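Local structure of putative lipase/esterase (Lactobacillus plantarum WCFS1, 3BXP) at residues V123-N127 with H148-L153; V187-P193 with M217-A223. The protein is a putative carboxylesterase of the alpha/beta-hydrolase superfamily that probably hydrolyses carboxylic ester bonds. All coordinates share one frame; numbering follows the deposited sequence.

Interaction 1 (V123-N127 with H148-L153); sequences VATYN and HAAIIL
His148 and Asn127 make the polar link between helix 118-129 and the residues leading into strand 150-154. NE2 of His148 donates to OD1 of Asn127 at 2.8 Å, nearly straight at 165°. The oxygen lies close to the imidazole plane, whereas the donor sits well above the plane of the amide. The Asn127 amide suits a buried site because both ends are used: ND2 bonds to the Lys192 carbonyl and to the Tyr213 hydroxyl, which fixes its flip. With CG of His148 wedged between its own backbone N and carbonyl carbon (chi1 69°), the imidazole is swung over to the helix.

The same ring meets Tyr126 obliquely, the planes 54° apart, with His148 ND1 3.7 Å from Tyr126 CE2 at the edge of the phenol ring. A leucine in place of His148 would probably leave Asn127 OD1 without this donor in a buried setting and the Tyr126 edge without its flat neighbour.

Apolar contacts carry the remainder. Val123 sends CG1 against CB of Ile151 at 3.7 Å and against CD2 of Leu153 at 3.9 Å, branched side chains filling the gap between helix and strand. Small Ala124 lets the leucine come near, CB to CD1 of Leu153 being 4.0 Å. Ile151 CD1 comes over a face of the Asn127 amide, 3.4 Å from ND2.

The helix runs nearly antiparallel to the strand, their axes 9.3 Å apart. Leu113 of strand 110-116 touches Val123, Tyr126 and His148; Leu90 and Ile94 of helix 85-99 meet Tyr126, and Tyr213 of helix 208-219 packs on Ala124, Ile151 and Leu153.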
loop_
_atom_site.group_PDB
_atom_site.type_symbol
_atom_site.label_atom_id
_atom_site.label_comp_id
_atom_site.label_asym_id
_atom_site.label_seq_id
_atom_site.Cartn_x
_atom_site.Cartn_y
_atom_site.Cartn_z
ATOM N N VAL B 123 12.343 -10.007 11.325
ATOM C CA VAL B 123 11.048 -9.635 11.935
ATOM C C VAL B 123 9.846 -10.397 11.342
ATOM O O VAL B 123 8.963 -10.904 12.056
ATOM C CB VAL B 123 10.862 -8.082 11.925
ATOM C CG1 VAL B 123 9.469 -7.692 12.421
ATOM C CG2 VAL B 123 11.949 -7.441 12.795
ATOM N N ALA B 124 9.778 -10.444 10.016
ATOM C CA ALA B 124 8.657 -11.087 9.332
ATOM C C ALA B 124 8.667 -12.567 9.645
ATOM O O ALA B 124 7.641 -13.199 9.944
ATOM C CB ALA B 124 8.724 -10.799 7.805
ATOM N N THR B 125 9.855 -13.140 9.664
ATOM C CA THR B 125 9.964 -14.571 9.983
ATOM C C THR B 125 9.556 -14.803 11.460
ATOM O O THR B 125 8.849 -15.776 11.779
ATOM C CB THR B 125 11.388 -15.056 9.725
ATOM O OG1 THR B 125 11.693 -14.873 8.321
ATOM C CG2 THR B 125 11.575 -16.564 10.097
ATOM N N TYR B 126 10.028 -13.929 12.350
ATOM C CA TYR B 126 9.677 -13.982 13.771
ATOM C C TYR B 126 8.168 -13.926 13.962
ATOM O O TYR B 126 7.551 -14.668 14.795
ATOM C CB TYR B 126 10.382 -12.873 14.572
ATOM C CG TYR B 126 10.326 -13.165 16.072
ATOM C CD1 TYR B 126 11.251 -14.028 16.652
ATOM C CD2 TYR B 126 9.374 -12.580 16.878
ATOM C CE1 TYR B 126 11.211 -14.300 18.001
ATOM C CE2 TYR B 126 9.310 -12.879 18.225
ATOM C CZ TYR B 126 10.237 -13.715 18.782
ATOM O OH TYR B 126 10.136 -13.985 20.160
ATOM N N ASN B 127 7.555 -13.051 13.187
ATOM C CA ASN B 127 6.126 -12.812 13.323
ATOM C C ASN B 127 5.352 -14.112 13.053
ATOM O O ASN B 127 4.293 -14.389 13.660
ATOM C CB ASN B 127 5.649 -11.668 12.417
ATOM C CG ASN B 127 4.313 -11.126 12.850
ATOM O OD1 ASN B 127 3.936 -11.242 14.027
ATOM N ND2 ASN B 127 3.553 -10.565 11.911
ATOM N N HIS B 148 5.618 -9.811 21.203
ATOM C CA HIS B 148 5.309 -8.603 20.473
ATOM C C HIS B 148 3.839 -8.543 20.147
ATOM O O HIS B 148 3.117 -9.551 20.130
ATOM C CB HIS B 148 6.204 -8.485 19.240
ATOM C CG HIS B 148 5.915 -9.494 18.191
ATOM N ND1 HIS B 148 6.213 -10.831 18.332
ATOM C CD2 HIS B 148 5.370 -9.353 16.957
ATOM C CE1 HIS B 148 5.811 -11.475 17.245
ATOM N NE2 HIS B 148 5.323 -10.593 16.385
ATOM N N ALA B 149 3.395 -7.316 19.967
ATOM C CA ALA B 149 1.992 -6.997 19.704
ATOM C C ALA B 149 1.749 -6.690 18.226
ATOM O O ALA B 149 0.618 -6.744 17.746
ATOM C CB ALA B 149 1.686 -5.775 20.511
ATOM N N ALA B 150 2.815 -6.287 17.551
ATOM C CA ALA B 150 2.747 -5.819 16.130
ATOM C C ALA B 150 4.125 -5.678 15.543
ATOM O O ALA B 150 5.128 -5.668 16.255
ATOM C CB ALA B 150 2.026 -4.470 16.009
ATOM N N ILE B 151 4.158 -5.499 14.232
ATOM C CA ILE B 151 5.428 -5.328 13.519
ATOM C C ILE B 151 5.274 -4.188 12.525
ATOM O O ILE B 151 4.162 -3.845 12.105
ATOM C CB ILE B 151 5.952 -6.669 12.784
ATOM C CG1 ILE B 151 5.161 -7.019 11.508
ATOM C CG2 ILE B 151 5.992 -7.835 13.783
ATOM C CD1 ILE B 151 5.742 -8.200 10.692
ATOM N N ILE B 152 6.413 -3.615 12.204
ATOM C CA ILE B 152 6.553 -2.598 11.149
ATOM C C ILE B 152 7.652 -3.115 10.246
ATOM O O ILE B 152 8.685 -3.574 10.743
ATOM C CB ILE B 152 6.976 -1.203 11.734
ATOM C CG1 ILE B 152 5.818 -0.551 12.509
ATOM C CG2 ILE B 152 7.435 -0.275 10.606
ATOM C CD1 ILE B 152 6.225 0.678 13.314
ATOM N N LEU B 153 7.384 -3.094 8.939
ATOM C CA LEU B 153 8.364 -3.523 7.945
ATOM C C LEU B 153 8.598 -2.456 6.919
ATOM O O LEU B 153 7.659 -1.985 6.280
ATOM C CB LEU B 153 7.928 -4.820 7.224
ATOM C CG LEU B 153 7.675 -6.065 8.092
ATOM C CD1 LEU B 153 7.095 -7.185 7.223
ATOM C CD2 LEU B 153 9.025 -6.497 8.705
#

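Interaction 2 (V187-P193 with M217-A223); sequences VTPASKP and MLQHQVA
The loop 187-193, with a type I turn from Thr188 to Ser191, runs beside the end of helix 208-219 and the residues after it, the CA atoms being 5.1 Å apart at Pro189 and His220 and 4.8 Å at Pro193 and Ala223. No hydrogen bond crosses between the two segments, and side-chain packing does most of the joining.

His220 lays one ring face against the loop: CA of Thr188 makes a CH-pi contact 4.2 Å from the ring centroid, and the Val187 carbonyl oxygen lies over the same face toward the rim. Its ND1 bonds back to the carbonyl of Ala216, helping to fix the ring's rotation. Met217, a selenomethionine, bends at chi2 (-74°) and chi3 (-91°), its polarisable end reaching the loop, SE 3.7 Å from CG1 of Val187 and 3.9 Å from CB of Ser191, CE 3.2 Å from Lys192 O. Val222 fits a site facing backbone, its two branches dividing the work: CG1 meets the Ser191 carbonyl oxygen at 3.4 Å and CG2 that of Thr188. Farther along, the rigid Pro193 packs CB on CB of compact Ala223 at 3.9 Å.

Ser191 N to Thr188 O closes the turn. On the helix side, Gln221, with positive phi, is the C-prime residue of a Schellman motif, and the chain then enters strand 224-229, outermost within this chain and parallel to 194-199 in the alpha/beta-hydrolase sheet.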
loop_
_atom_site.group_PDB
_atom_site.type_symbol
_atom_site.label_atom_id
_atom_site.label_comp_id
_atom_site.label_asym_id
_atom_site.label_seq_id
_atom_site.Cartn_x
_atom_site.Cartn_y
_atom_site.Cartn_z
ATOM N N VAL B 187 2.941 -17.175 7.512
ATOM C CA VAL B 187 1.822 -16.350 7.976
ATOM C C VAL B 187 0.630 -17.274 8.310
ATOM O O VAL B 187 0.350 -18.230 7.579
ATOM C CB VAL B 187 1.395 -15.282 6.937
ATOM C CG1 VAL B 187 0.088 -14.575 7.358
ATOM C CG2 VAL B 187 2.572 -14.270 6.691
ATOM N N THR B 188 -0.023 -16.976 9.427
ATOM C CA THR B 188 -1.269 -17.653 9.837
ATOM C C THR B 188 -2.150 -16.581 10.520
ATOM O O THR B 188 -1.734 -15.452 10.700
ATOM C CB THR B 188 -1.029 -18.806 10.848
ATOM O OG1 THR B 188 -0.678 -18.262 12.134
ATOM C CG2 THR B 188 0.063 -19.794 10.350
ATOM N N PRO B 189 -3.397 -16.916 10.818
ATOM C CA PRO B 189 -4.221 -15.914 11.474
ATOM C C PRO B 189 -3.663 -15.479 12.824
ATOM O O PRO B 189 -4.129 -14.481 13.384
ATOM C CB PRO B 189 -5.562 -16.652 11.611
ATOM C CG PRO B 189 -5.569 -17.504 10.396
ATOM C CD PRO B 189 -4.195 -18.064 10.372
ATOM N N ALA B 190 -2.684 -16.211 13.336
ATOM C CA ALA B 190 -2.038 -15.895 14.628
ATOM C C ALA B 190 -0.939 -14.823 14.513
ATOM O O ALA B 190 -0.446 -14.315 15.523
ATOM C CB ALA B 190 -1.444 -17.172 15.255
ATOM N N SER B 191 -0.505 -14.537 13.288
ATOM C CA SER B 191 0.554 -13.552 13.056
ATOM C C SER B 191 0.068 -12.210 13.627
ATOM O O SER B 191 -1.118 -11.895 13.512
ATOM C CB SER B 191 0.880 -13.396 11.567
ATOM O OG SER B 191 1.505 -14.566 11.059
ATOM N N LYS B 192 0.951 -11.415 14.231
ATOM C CA LYS B 192 0.511 -10.111 14.792
ATOM C C LYS B 192 0.368 -9.114 13.642
ATOM O O LYS B 192 0.957 -9.276 12.573
ATOM C CB LYS B 192 1.508 -9.544 15.794
ATOM C CG LYS B 192 1.839 -10.430 16.964
ATOM C CD LYS B 192 0.596 -10.825 17.749
ATOM C CE LYS B 192 0.978 -11.844 18.855
ATOM N NZ LYS B 192 -0.157 -12.149 19.776
ATOM N N PRO B 193 -0.428 -8.061 13.846
ATOM C CA PRO B 193 -0.639 -7.052 12.821
ATOM C C PRO B 193 0.669 -6.402 12.319
ATOM O O PRO B 193 1.641 -6.211 13.058
ATOM C CB PRO B 193 -1.517 -6.016 13.545
ATOM C CG PRO B 193 -2.265 -6.817 14.495
ATOM C CD PRO B 193 -1.245 -7.795 15.028
HETATM N N MSE B 217 -0.742 -12.058 4.488
HETATM C CA MSE B 217 -1.414 -11.508 5.636
HETATM C C MSE B 217 -2.875 -11.263 5.359
HETATM O O MSE B 217 -3.735 -11.575 6.218
HETATM C CB MSE B 217 -0.772 -10.180 6.064
HETATM C CG MSE B 217 0.567 -10.349 6.660
HETATM SE SE MSE B 217 0.637 -11.076 8.453
HETATM C CE MSE B 217 0.585 -9.419 9.392
ATOM N N LEU B 218 -3.151 -10.683 4.187
ATOM C CA LEU B 218 -4.513 -10.368 3.801
ATOM C C LEU B 218 -5.262 -11.674 3.577
ATOM O O LEU B 218 -6.464 -11.767 3.855
ATOM C CB LEU B 218 -4.569 -9.505 2.519
ATOM C CG LEU B 218 -4.110 -8.050 2.557
ATOM C CD1 LEU B 218 -3.895 -7.498 1.120
ATOM C CD2 LEU B 218 -5.100 -7.211 3.324
ATOM N N GLN B 219 -4.584 -12.682 3.059
ATOM C CA GLN B 219 -5.236 -13.980 2.836
ATOM C C GLN B 219 -5.760 -14.590 4.171
ATOM O O GLN B 219 -6.839 -15.193 4.236
ATOM C CB GLN B 219 -4.266 -14.927 2.115
ATOM C CG GLN B 219 -4.808 -16.330 1.765
ATOM C CD GLN B 219 -6.012 -16.318 0.808
ATOM O OE1 GLN B 219 -6.049 -15.583 -0.193
ATOM N NE2 GLN B 219 -6.994 -17.167 1.102
ATOM N N HIS B 220 -5.023 -14.365 5.233
ATOM C CA HIS B 220 -5.330 -14.908 6.558
ATOM C C HIS B 220 -6.035 -13.876 7.422
ATOM O O HIS B 220 -6.230 -14.081 8.628
ATOM C CB HIS B 220 -4.045 -15.396 7.214
ATOM C CG HIS B 220 -3.509 -16.649 6.591
ATOM N ND1 HIS B 220 -2.433 -16.666 5.732
ATOM C CD2 HIS B 220 -3.928 -17.933 6.695
ATOM C CE1 HIS B 220 -2.227 -17.903 5.316
ATOM N NE2 HIS B 220 -3.114 -18.688 5.885
ATOM N N GLN B 221 -6.434 -12.803 6.762
ATOM C CA GLN B 221 -7.189 -11.688 7.357
ATOM C C GLN B 221 -6.566 -11.117 8.609
ATOM O O GLN B 221 -7.262 -10.735 9.561
ATOM C CB GLN B 221 -8.630 -12.104 7.611
ATOM C CG GLN B 221 -9.378 -12.339 6.329
ATOM C CD GLN B 221 -10.856 -12.527 6.538
ATOM O OE1 GLN B 221 -11.286 -13.174 7.497
ATOM N NE2 GLN B 221 -11.653 -11.965 5.635
ATOM N N VAL B 222 -5.249 -11.011 8.600
ATOM C CA VAL B 222 -4.535 -10.368 9.688
ATOM C C VAL B 222 -4.565 -8.886 9.439
ATOM O O VAL B 222 -4.367 -8.459 8.304
ATOM C CB VAL B 222 -3.095 -10.879 9.820
ATOM C CG1 VAL B 222 -2.330 -10.066 10.863
ATOM C CG2 VAL B 222 -3.095 -12.352 10.126
ATOM N N ALA B 223 -4.777 -8.101 10.497
ATOM C CA ALA B 223 -4.749 -6.648 10.370
ATOM C C ALA B 223 -3.433 -6.171 9.747
ATOM O O ALA B 223 -2.332 -6.411 10.266
ATOM C CB ALA B 223 -4.939 -5.961 11.679
#

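How the interactions relate
Interactions 1 and 2 lie side by side, their centres 11 Å apart, and follow one another along the chain. The loop 187-193 joins them: the bond from Asn127 ND2 to Lys192 O, 3.0 Å long, ties the two contacts together, and Ile151 N lies 2.9 Å from Pro193 O, probably a hydrogen bond, next to where strands 150-154 and 194-199 pair. Helix 208-219 also serves both, since Met217 touches Asn127. Interaction 1 is buried near the centre of the chain, and Val123 touches the GxSxG pattern at Gly115, Ser117 and Gly119, consistent with a nucleophile elbow; interaction 2 is partly buried, about 16 Å from the chain centre (centre to centre).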